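Esterase YdiI (Escherichia coli, PDB 4K4A) hydrolyses 1,4-dihydroxy-2-naphthoyl-CoA to 1,4-dihydroxy-2-naphthoate in menaquinone biosynthesis and also acts on a wide range of other acyl-CoA thioesters. Local coordinates at the phenacyl coenzyme A site. Sequence-based numbering; all coordinates share one arbitrary frame. Chains: chain A/B, Esterase YdiI.

Contact 1: the phenacyl coenzyme A site. Residues chain A 48-50, 52-55, 89-92; chain B 63-64, 67-68, 81-83, 134, 136. With 0FQ (phenacyl coenzyme A), chain C.
A:Arg91 carries its guanidinium to the 3'-phosphate of phenacyl coenzyme A and meets it with both terminal nitrogens, one to each oxygen, NH1 on O8A and NH2 on O9A. The chain runs out with CG anti to the backbone N, then bends at chi3 (-71°), which turns the tip toward the phosphate. The bond from NH2 to O9A, 2.7 Å, is almost straight and lies in the guanidinium plane, and it is also a salt bridge. On the pantetheine arm, A:Ser92 OG donates to the carbonyl O5P at 2.7 Å, and a water between A:Leu53 O and O5P supplements it. Main-chain carbonyls read the amides: N4P donates to B:Gly82 O at 3.0 Å along an in-plane lone pair, whereas N8P meets A:His89 O from above the carbonyl plane.

The phenacyl ring is sandwiched between CB of A:Gln48 on one face and CB of B:Ser67, 3.5 Å from the ring centroid, on the other. A:Gln48 takes the crowded chi1 position (41°), and its OE1, turned away from the ring, receives the backbone N-H groups of A:Phe50 and A:Leu52. A:His54 stands edge-to-face to the phenyl, and its NE2 shares a hydrogen bond with B:Ser64 OG.

The ketone O1B accepts from A:Gly55 N, 3.0 Å away, at the start of helix 55-72, whose N-terminal end would probably help polarise the thioester carbonyl of a true substrate. B:Glu63 OE2, from the catalytic carboxylate, lies 3.3 Å from CB, the ligand methylene between sulfur and ketone. A:His89 NE2 reaches OE1 of this glutamate on its syn lone pair and probably holds the carboxylate in register. Because that methylene separates sulfur from carbonyl, the ligand presents no thioester to cleave and acts as a substrate analogue. The site is a hot-dog-fold thioesterase cleft between subunits, where helix 55-72 and strand 80-89 of both chains meet.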
loop_
_atom_site.group_PDB
_atom_site.type_symbol
_atom_site.label_atom_id
_atom_site.label_comp_id
_atom_site.label_asym_id
_atom_site.label_seq_id
_atom_site.Cartn_x
_atom_site.Cartn_y
_atom_site.Cartn_z
ATOM N N GLN A 48 -3.022 -10.458 -4.934
ATOM C CA GLN A 48 -3.227 -9.890 -6.266
ATOM C C GLN A 48 -3.827 -10.986 -7.183
ATOM O O GLN A 48 -3.951 -12.137 -6.750
ATOM C CB GLN A 48 -1.936 -9.213 -6.790
ATOM C CG GLN A 48 -0.605 -9.933 -6.536
ATOM C CD GLN A 48 -0.333 -11.006 -7.573
ATOM O OE1 GLN A 48 -1.028 -12.014 -7.613
ATOM N NE2 GLN A 48 0.679 -10.795 -8.419
ATOM N N PRO A 49 -4.252 -10.636 -8.414
ATOM C CA PRO A 49 -4.996 -11.631 -9.213
ATOM C C PRO A 49 -4.255 -12.935 -9.530
ATOM O O PRO A 49 -4.899 -13.881 -9.983
ATOM C CB PRO A 49 -5.288 -10.876 -10.517
ATOM C CG PRO A 49 -5.393 -9.447 -10.094
ATOM C CD PRO A 49 -4.369 -9.278 -8.992
ATOM N N PHE A 50 -2.947 -13.000 -9.292
ATOM C CA PHE A 50 -2.184 -14.194 -9.650
ATOM C C PHE A 50 -1.763 -15.019 -8.430
ATOM O O PHE A 50 -0.888 -15.888 -8.527
ATOM C CB PHE A 50 -0.957 -13.815 -10.496
ATOM C CG PHE A 50 -1.296 -13.008 -11.723
ATOM C CD1 PHE A 50 -1.745 -13.637 -12.882
ATOM C CD2 PHE A 50 -1.172 -11.622 -11.718
ATOM C CE1 PHE A 50 -2.063 -12.900 -14.022
ATOM C CE2 PHE A 50 -1.488 -10.869 -12.854
ATOM C CZ PHE A 50 -1.933 -11.514 -14.010
ATOM N N LEU A 52 -0.387 -14.073 -5.437
ATOM C CA LEU A 52 0.654 -13.583 -4.528
ATOM C C LEU A 52 0.079 -12.529 -3.598
ATOM O O LEU A 52 -0.961 -11.930 -3.892
ATOM C CB LEU A 52 1.829 -12.966 -5.305
ATOM C CG LEU A 52 2.425 -13.747 -6.474
ATOM C CD1 LEU A 52 3.493 -12.904 -7.160
ATOM C CD2 LEU A 52 2.997 -15.064 -5.986
ATOM N N LEU A 53 0.738 -12.311 -2.466
ATOM C CA LEU A 53 0.383 -11.184 -1.621
ATOM C C LEU A 53 0.586 -9.934 -2.466
ATOM O O LEU A 53 1.623 -9.773 -3.114
ATOM C CB LEU A 53 1.268 -11.137 -0.367
ATOM C CG LEU A 53 1.157 -9.895 0.522
ATOM C CD1 LEU A 53 -0.216 -9.859 1.215
ATOM C CD2 LEU A 53 2.291 -9.851 1.552
ATOM N N HIS A 54 -0.427 -9.077 -2.488
ATOM C CA HIS A 54 -0.384 -7.806 -3.207
ATOM C C HIS A 54 0.688 -6.918 -2.581
ATOM O O HIS A 54 0.722 -6.736 -1.357
ATOM C CB HIS A 54 -1.759 -7.153 -3.078
ATOM C CG HIS A 54 -2.038 -6.062 -4.071
ATOM N ND1 HIS A 54 -1.282 -4.911 -4.146
ATOM C CD2 HIS A 54 -3.037 -5.917 -4.976
ATOM C CE1 HIS A 54 -1.785 -4.114 -5.073
ATOM N NE2 HIS A 54 -2.854 -4.697 -5.588
ATOM N N GLY A 55 1.575 -6.375 -3.414
ATOM C CA GLY A 55 2.650 -5.532 -2.924
ATOM C C GLY A 55 2.096 -4.339 -2.175
ATOM O O GLY A 55 2.708 -3.857 -1.223
ATOM N N HIS A 89 9.949 -5.121 -2.628
ATOM C CA HIS A 89 9.343 -6.443 -2.620
ATOM C C HIS A 89 10.404 -7.441 -3.046
ATOM O O HIS A 89 10.618 -7.642 -4.235
ATOM C CB HIS A 89 8.164 -6.501 -3.598
ATOM C CG HIS A 89 7.122 -5.447 -3.359
ATOM N ND1 HIS A 89 6.657 -5.132 -2.105
ATOM C CD2 HIS A 89 6.464 -4.636 -4.224
ATOM C CE1 HIS A 89 5.753 -4.167 -2.202
ATOM N NE2 HIS A 89 5.619 -3.851 -3.475
ATOM N N VAL A 90 11.070 -8.065 -2.083
ATOM C CA VAL A 90 12.231 -8.898 -2.396
ATOM C C VAL A 90 11.887 -10.379 -2.516
ATOM O O VAL A 90 12.653 -11.136 -3.118
ATOM C CB VAL A 90 13.379 -8.705 -1.374
ATOM C CG1 VAL A 90 13.741 -7.243 -1.260
ATOM C CG2 VAL A 90 12.981 -9.229 -0.013
ATOM N N ARG A 91 10.750 -10.788 -1.943
ATOM C CA ARG A 91 10.280 -12.173 -2.031
ATOM C C ARG A 91 8.750 -12.197 -1.957
ATOM O O ARG A 91 8.135 -11.446 -1.199
ATOM C CB ARG A 91 10.892 -13.041 -0.907
ATOM C CG ARG A 91 10.380 -14.492 -0.871
ATOM C CD ARG A 91 11.002 -15.305 0.288
ATOM N NE ARG A 91 12.419 -15.592 0.035
ATOM C CZ ARG A 91 12.865 -16.666 -0.616
ATOM N NH1 ARG A 91 14.169 -16.833 -0.812
ATOM N NH2 ARG A 91 12.012 -17.578 -1.078
ATOM N N SER A 92 8.121 -13.043 -2.757
ATOM C CA SER A 92 6.667 -13.138 -2.739
ATOM C C SER A 92 6.206 -13.918 -1.522
ATOM O O SER A 92 6.851 -14.892 -1.123
ATOM C CB SER A 92 6.169 -13.836 -4.008
ATOM O OG SER A 92 6.434 -13.053 -5.154
ATOM N N GLU B 63 -0.043 0.419 -7.110
ATOM C CA GLU B 63 0.590 -0.829 -7.504
ATOM C C GLU B 63 -0.345 -1.689 -8.352
ATOM O O GLU B 63 0.117 -2.421 -9.235
ATOM C CB GLU B 63 1.120 -1.606 -6.285
ATOM C CG GLU B 63 1.897 -2.870 -6.694
ATOM C CD GLU B 63 3.058 -3.220 -5.776
ATOM O OE1 GLU B 63 3.367 -2.445 -4.842
ATOM O OE2 GLU B 63 3.666 -4.292 -5.999
ATOM N N SER B 64 -1.654 -1.611 -8.095
ATOM C CA SER B 64 -2.621 -2.306 -8.946
ATOM C C SER B 64 -2.595 -1.777 -10.378
ATOM O O SER B 64 -2.543 -2.556 -11.331
ATOM C CB SER B 64 -4.047 -2.183 -8.411
ATOM O OG SER B 64 -4.157 -2.718 -7.107
ATOM N N SER B 67 0.995 -2.373 -12.099
ATOM C CA SER B 67 1.294 -3.779 -12.382
ATOM C C SER B 67 0.452 -4.325 -13.537
ATOM O O SER B 67 0.936 -5.117 -14.347
ATOM C CB SER B 67 1.105 -4.639 -11.131
ATOM O OG SER B 67 1.966 -4.212 -10.090
ATOM N N VAL B 68 -0.808 -3.910 -13.602
ATOM C CA VAL B 68 -1.702 -4.343 -14.680
ATOM C C VAL B 68 -1.270 -3.702 -15.991
ATOM O O VAL B 68 -1.232 -4.352 -17.033
ATOM C CB VAL B 68 -3.176 -3.983 -14.382
ATOM C CG1 VAL B 68 -4.023 -4.088 -15.650
ATOM C CG2 VAL B 68 -3.731 -4.893 -13.302
ATOM N N VAL B 81 5.741 -8.456 -11.826
ATOM C CA VAL B 81 5.578 -8.330 -10.381
ATOM C C VAL B 81 6.128 -6.980 -9.936
ATOM O O VAL B 81 7.029 -6.425 -10.579
ATOM C CB VAL B 81 6.288 -9.480 -9.621
ATOM C CG1 VAL B 81 5.715 -10.841 -10.046
ATOM C CG2 VAL B 81 7.787 -9.444 -9.865
ATOM N N GLY B 82 5.586 -6.430 -8.856
ATOM C CA GLY B 82 6.122 -5.183 -8.334
ATOM C C GLY B 82 7.457 -5.462 -7.669
ATOM O O GLY B 82 7.591 -6.429 -6.914
ATOM N N LEU B 83 8.451 -4.626 -7.946
ATOM C CA LEU B 83 9.783 -4.820 -7.378
ATOM C C LEU B 83 10.074 -3.759 -6.321
ATOM O O LEU B 83 10.621 -4.049 -5.243
ATOM C CB LEU B 83 10.841 -4.743 -8.489
ATOM C CG LEU B 83 12.294 -4.917 -8.059
ATOM C CD1 LEU B 83 12.543 -6.351 -7.641
ATOM C CD2 LEU B 83 13.232 -4.509 -9.188
ATOM N N ALA B 134 9.386 -5.957 -12.258
ATOM C CA ALA B 134 10.291 -6.931 -12.841
ATOM C C ALA B 134 9.476 -7.856 -13.743
ATOM O O ALA B 134 8.383 -8.322 -13.365
ATOM C CB ALA B 134 11.008 -7.711 -11.744
ATOM N N LEU B 136 9.036 -11.308 -15.448
ATOM C CA LEU B 136 9.489 -12.676 -15.232
ATOM C C LEU B 136 8.940 -13.622 -16.299
ATOM O O LEU B 136 9.441 -14.735 -16.457
ATOM C CB LEU B 136 9.090 -13.159 -13.834
ATOM C CG LEU B 136 9.526 -12.304 -12.650
ATOM C CD1 LEU B 136 9.122 -12.968 -11.339
ATOM C CD2 LEU B 136 11.031 -12.016 -12.683
ATOM O OXT LEU B 136 8.002 -13.292 -17.039
HETATM C CB 0FQ C . 2.488 -6.748 -7.831
HETATM N N1A 0FQ C . 9.806 -17.103 -10.714
HETATM O O1A 0FQ C . 17.700 -14.429 -5.750
HETATM P P1A 0FQ C . 16.516 -13.696 -5.071
HETATM C C1B 0FQ C . 0.995 -6.668 -7.455
HETATM O O1B 0FQ C . 0.672 -6.505 -6.263
HETATM C C1D 0FQ C . 12.824 -16.765 -6.597
HETATM S S1P 0FQ C . 3.135 -8.413 -7.708
HETATM C C2A 0FQ C . 9.541 -17.492 -9.442
HETATM O O2A 0FQ C . 16.750 -13.657 -3.534
HETATM P P2A 0FQ C . 16.126 -11.844 -7.123
HETATM C C2B 0FQ C . -0.041 -6.794 -8.507
HETATM C C2D 0FQ C . 14.149 -17.246 -6.102
HETATM O O2D 0FQ C . 14.371 -18.570 -6.486
HETATM C C2P 0FQ C . 3.244 -8.840 -5.949
HETATM N N3A 0FQ C . 10.464 -17.325 -8.459
HETATM O O3A 0FQ C . 16.385 -12.219 -5.586
HETATM C C3B 0FQ C . -1.290 -6.204 -8.328
HETATM C C3D 0FQ C . 14.036 -17.052 -4.708
HETATM O O3D 0FQ C . 13.259 -18.112 -4.173
HETATM P P3D 0FQ C . 13.949 -19.239 -3.329
HETATM C C3P 0FQ C . 4.224 -8.138 -5.150
HETATM C C4A 0FQ C . 11.684 -16.756 -8.727
HETATM O O4A 0FQ C . 16.526 -10.414 -7.303
HETATM C C4B 0FQ C . -2.269 -6.329 -9.307
HETATM C C4D 0FQ C . 13.260 -15.805 -4.610
HETATM O O4D 0FQ C . 12.558 -15.604 -5.810
HETATM N N4P 0FQ C . 5.584 -8.223 -5.676
HETATM C C5A 0FQ C . 11.975 -16.347 -10.019
HETATM O O5A 0FQ C . 16.940 -12.657 -8.093
HETATM C C5B 0FQ C . -1.999 -7.034 -10.480
HETATM C C5D 0FQ C . 14.188 -14.631 -4.400
HETATM O O5D 0FQ C . 15.133 -14.457 -5.378
HETATM C C5P 0FQ C . 6.270 -9.493 -5.570
HETATM O O5P 0FQ C . 5.693 -10.486 -5.007
HETATM C C6A 0FQ C . 10.971 -16.550 -11.042
HETATM N N6A 0FQ C . 11.217 -16.137 -12.402
HETATM O O6A 0FQ C . 14.602 -12.101 -7.469
HETATM C C6B 0FQ C . -0.750 -7.629 -10.667
HETATM C C6P 0FQ C . 7.680 -9.652 -6.104
HETATM N N7A 0FQ C . 13.240 -15.817 -10.025
HETATM O O7A 0FQ C . 14.398 -20.332 -4.241
HETATM C C7B 0FQ C . 0.228 -7.506 -9.676
HETATM C C7P 0FQ C . 8.639 -10.308 -5.028
HETATM C C8A 0FQ C . 13.722 -15.893 -8.766
HETATM O O8A 0FQ C . 15.157 -18.672 -2.602
HETATM N N8P 0FQ C . 10.059 -10.266 -5.378
HETATM N N9A 0FQ C . 12.793 -16.441 -7.978
HETATM O O9A 0FQ C . 12.973 -19.782 -2.362
HETATM C C9P 0FQ C . 10.647 -11.414 -6.060
HETATM O O9P 0FQ C . 9.944 -12.381 -6.331
HETATM C CAP 0FQ C . 12.114 -11.351 -6.419
HETATM O OAP 0FQ C . 12.607 -10.226 -5.828
HETATM C CBP 0FQ C . 12.344 -11.303 -7.944
HETATM C CCP 0FQ C . 13.818 -11.135 -8.169
HETATM C CDP 0FQ C . 11.891 -12.605 -8.539
HETATM C CEP 0FQ C . 11.559 -10.163 -8.562
HETATM O O HOH W 1 3.874 -11.009 -2.899
HETATM O O HOH W 2 9.693 -14.576 -4.644
HETATM O O HOH W 3 7.613 -13.513 -7.508
#

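Contact 2: the phenacyl coenzyme A site. Residues chain B 106, 108-111. With 0FQ (phenacyl coenzyme A), chain D.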
loop_
_atom_site.group_PDB
_atom_site.type_symbol
_atom_site.label_atom_id
_atom_site.label_comp_id
_atom_site.label_asym_id
_atom_site.label_seq_id
_atom_site.Cartn_x
_atom_site.Cartn_y
_atom_site.Cartn_z
ATOM N N HIS B 106 9.462 4.015 -18.075
ATOM C CA HIS B 106 10.433 3.147 -18.739
ATOM C C HIS B 106 9.781 1.819 -19.081
ATOM O O HIS B 106 9.231 1.154 -18.204
ATOM C CB HIS B 106 11.648 2.905 -17.830
ATOM C CG HIS B 106 12.660 1.964 -18.409
ATOM N ND1 HIS B 106 13.397 2.266 -19.532
ATOM C CD2 HIS B 106 13.047 0.720 -18.028
ATOM C CE1 HIS B 106 14.192 1.250 -19.824
ATOM N NE2 HIS B 106 14.002 0.301 -18.925
ATOM N N GLY B 108 11.165 -1.443 -20.414
ATOM C CA GLY B 108 12.359 -2.171 -20.796
ATOM C C GLY B 108 12.070 -3.629 -21.085
ATOM O O GLY B 108 10.915 -4.069 -21.075
ATOM N N SER B 109 13.123 -4.391 -21.348
ATOM C CA SER B 109 12.949 -5.808 -21.647
ATOM C C SER B 109 12.843 -6.634 -20.369
ATOM O O SER B 109 12.282 -7.737 -20.380
ATOM C CB SER B 109 14.107 -6.315 -22.500
ATOM O OG SER B 109 15.322 -6.205 -21.786
ATOM N N ARG B 110 13.365 -6.105 -19.262
ATOM C CA ARG B 110 13.368 -6.858 -18.012
ATOM C C ARG B 110 12.728 -6.122 -16.838
ATOM O O ARG B 110 12.313 -6.761 -15.865
ATOM C CB ARG B 110 14.795 -7.289 -17.649
ATOM C CG ARG B 110 15.421 -8.262 -18.664
ATOM C CD ARG B 110 16.734 -8.855 -18.147
ATOM N NE ARG B 110 17.469 -9.574 -19.191
ATOM C CZ ARG B 110 17.331 -10.874 -19.449
ATOM N NH1 ARG B 110 16.486 -11.615 -18.737
ATOM N NH2 ARG B 110 18.042 -11.439 -20.419
ATOM N N HIS B 111 12.661 -4.792 -16.927
ATOM C CA HIS B 111 12.092 -3.953 -15.864
ATOM C C HIS B 111 11.233 -2.862 -16.484
ATOM O O HIS B 111 11.439 -2.500 -17.644
ATOM C CB HIS B 111 13.205 -3.288 -15.048
ATOM C CG HIS B 111 14.081 -4.262 -14.323
ATOM N ND1 HIS B 111 15.295 -4.687 -14.821
ATOM C CD2 HIS B 111 13.901 -4.921 -13.154
ATOM C CE1 HIS B 111 15.832 -5.557 -13.983
ATOM N NE2 HIS B 111 15.007 -5.714 -12.963
HETATM C CB 0FQ D . 25.415 3.420 -10.399
HETATM N N1A 0FQ D . 23.716 -7.434 -19.859
HETATM O O1A 0FQ D . 16.029 -3.453 -21.791
HETATM P P1A 0FQ D . 16.658 -2.442 -20.805
HETATM C C1B 0FQ D . 26.564 4.383 -10.040
HETATM O O1B 0FQ D . 26.364 5.608 -10.072
HETATM C C1D 0FQ D . 21.501 -3.023 -21.201
HETATM S S1P 0FQ D . 25.260 3.082 -12.154
HETATM C C2A 0FQ D . 24.310 -6.311 -20.344
HETATM O O2A 0FQ D . 15.730 -1.222 -20.594
HETATM P P2A 0FQ D . 15.925 -3.235 -18.255
HETATM C C2B 0FQ D . 27.885 3.820 -9.685
HETATM C C2D 0FQ D . 20.948 -2.676 -22.554
HETATM O O2D 0FQ D . 21.882 -2.993 -23.536
HETATM C C2P 0FQ D . 24.696 4.611 -12.951
HETATM N N3A 0FQ D . 23.565 -5.217 -20.655
HETATM O O3A 0FQ D . 16.959 -3.220 -19.474
HETATM C C3B 0FQ D . 28.794 4.555 -8.928
HETATM C C3D 0FQ D . 20.664 -1.287 -22.488
HETATM O O3D 0FQ D . 21.870 -0.593 -22.736
HETATM P P3D 0FQ D . 21.879 0.832 -23.383
HETATM C C3P 0FQ D . 23.320 4.995 -12.736
HETATM C C4A 0FQ D . 22.202 -5.223 -20.478
HETATM O O4A 0FQ D . 14.557 -3.661 -18.737
HETATM C C4B 0FQ D . 30.032 4.005 -8.607
HETATM C C4D 0FQ D . 20.330 -1.080 -21.079
HETATM O O4D 0FQ D . 20.913 -2.086 -20.298
HETATM N N4P 0FQ D . 22.324 3.988 -13.103
HETATM C C5A 0FQ D . 21.575 -6.359 -19.986
HETATM O O5A 0FQ D . 16.430 -4.205 -17.215
HETATM C C5B 0FQ D . 30.370 2.718 -9.035
HETATM C C5D 0FQ D . 18.837 -1.032 -20.829
HETATM O O5D 0FQ D . 18.051 -1.959 -21.453
HETATM C C5P 0FQ D . 22.033 3.803 -14.509
HETATM O O5P 0FQ D . 22.618 4.521 -15.391
HETATM C C6A 0FQ D . 22.396 -7.503 -19.670
HETATM N N6A 0FQ D . 21.775 -8.700 -19.152
HETATM O O6A 0FQ D . 15.846 -1.801 -17.582
HETATM C C6B 0FQ D . 29.461 1.979 -9.794
HETATM C C6P 0FQ D . 21.012 2.765 -14.943
HETATM N N7A 0FQ D . 20.229 -6.119 -19.905
HETATM O O7A 0FQ D . 23.287 1.222 -23.715
HETATM C C7B 0FQ D . 28.219 2.533 -10.121
HETATM C C7P 0FQ D . 20.043 3.251 -16.094
HETATM C C8A 0FQ D . 20.025 -4.861 -20.341
HETATM O O8A 0FQ D . 21.013 0.832 -24.634
HETATM N N8P 0FQ D . 18.833 2.428 -16.181
HETATM N N9A 0FQ D . 21.197 -4.314 -20.684
HETATM O O9A 0FQ D . 21.352 1.802 -22.405
HETATM C C9P 0FQ D . 18.860 1.291 -17.094
HETATM O O9P 0FQ D . 19.872 1.085 -17.739
HETATM C CAP 0FQ D . 17.647 0.403 -17.190
HETATM O OAP 0FQ D . 16.624 1.147 -16.709
HETATM C CBP 0FQ D . 17.785 -0.859 -16.300
HETATM C CCP 0FQ D . 16.472 -1.602 -16.308
HETATM C CDP 0FQ D . 18.899 -1.726 -16.817
HETATM C CEP 0FQ D . 18.094 -0.432 -14.881
#
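O4A, a non-bridging oxygen of the coenzyme A beta-phosphate, is gripped by two successive backbone N-H groups, B:Arg110 N at 2.8 Å and B:His111 N at 2.9 Å. They belong to the turn between strands 106-107 and 111-119 of this PaaI-family, hot-dog-fold thioesterase, a segment that binds the diphosphate of the substrate. The grip on O4A depends on the main chain; B:Arg110 itself is poorly ordered, and its N-H bond is to be read with that caution.

The same phosphate is held from another side by B:His111. With CG anti to its carbonyl carbon (chi1 -63°), the imidazole stands edge-on to the phosphate, and ND1 donates to O5A at 2.7 Å, in the ring plane and nearly straight. CB of this histidine also packs against CCP, the first pantetheine carbon, so that it touches both the phosphate and its ester arm.

The alpha-phosphate is met by B:Ser109. Its OG is wedged between the N and C directions of its own backbone (chi1 63°), which brings the hydroxyl round to the side of its own N-H. Both therefore converge on O1A, OG at 2.8 Å and N at 3.1 Å.

B:His106 extends with CG anti to the backbone N and bridges the two phosphates through one nitrogen. NE2 donates to O2A of the alpha-phosphate at 2.8 Å in the ring plane, though along a bent path (120° at the hydrogen). B:His106 NE2 shares that hydrogen with the ester oxygen O6A of the ligand, 3.1 Å away and tilted from the plane. The backbone N of B:Gly108 lies over one face of the ring and the pantoyl hydroxyl OAP over the other, both toward the rim. If protonated, the imidazole would probably add charge attraction to its bonds with the phosphates. An alanine in place of B:His106 would probably loosen the alpha-phosphate and the pantetheine ester oxygen, since the imidazole that ties them together would be gone.

The centres of contact 1 and contact 2 lie about 15 Å apart, and no residue is common to both, although chain B contributes to each. They hold different coenzyme A molecules and complementary parts of them: contact 1 takes the phenacyl group, pantetheine arm and 3'-phosphate, whereas contact 2 takes the diphosphate, with the phenacyl end extending away from the chain B surface. The enzyme is a homotetramer built as a dimer of dimers, while the deposited assembly contains two chains. A complete substrate site therefore probably combines the cleft of one dimer with a diphosphate-binding turn from the other.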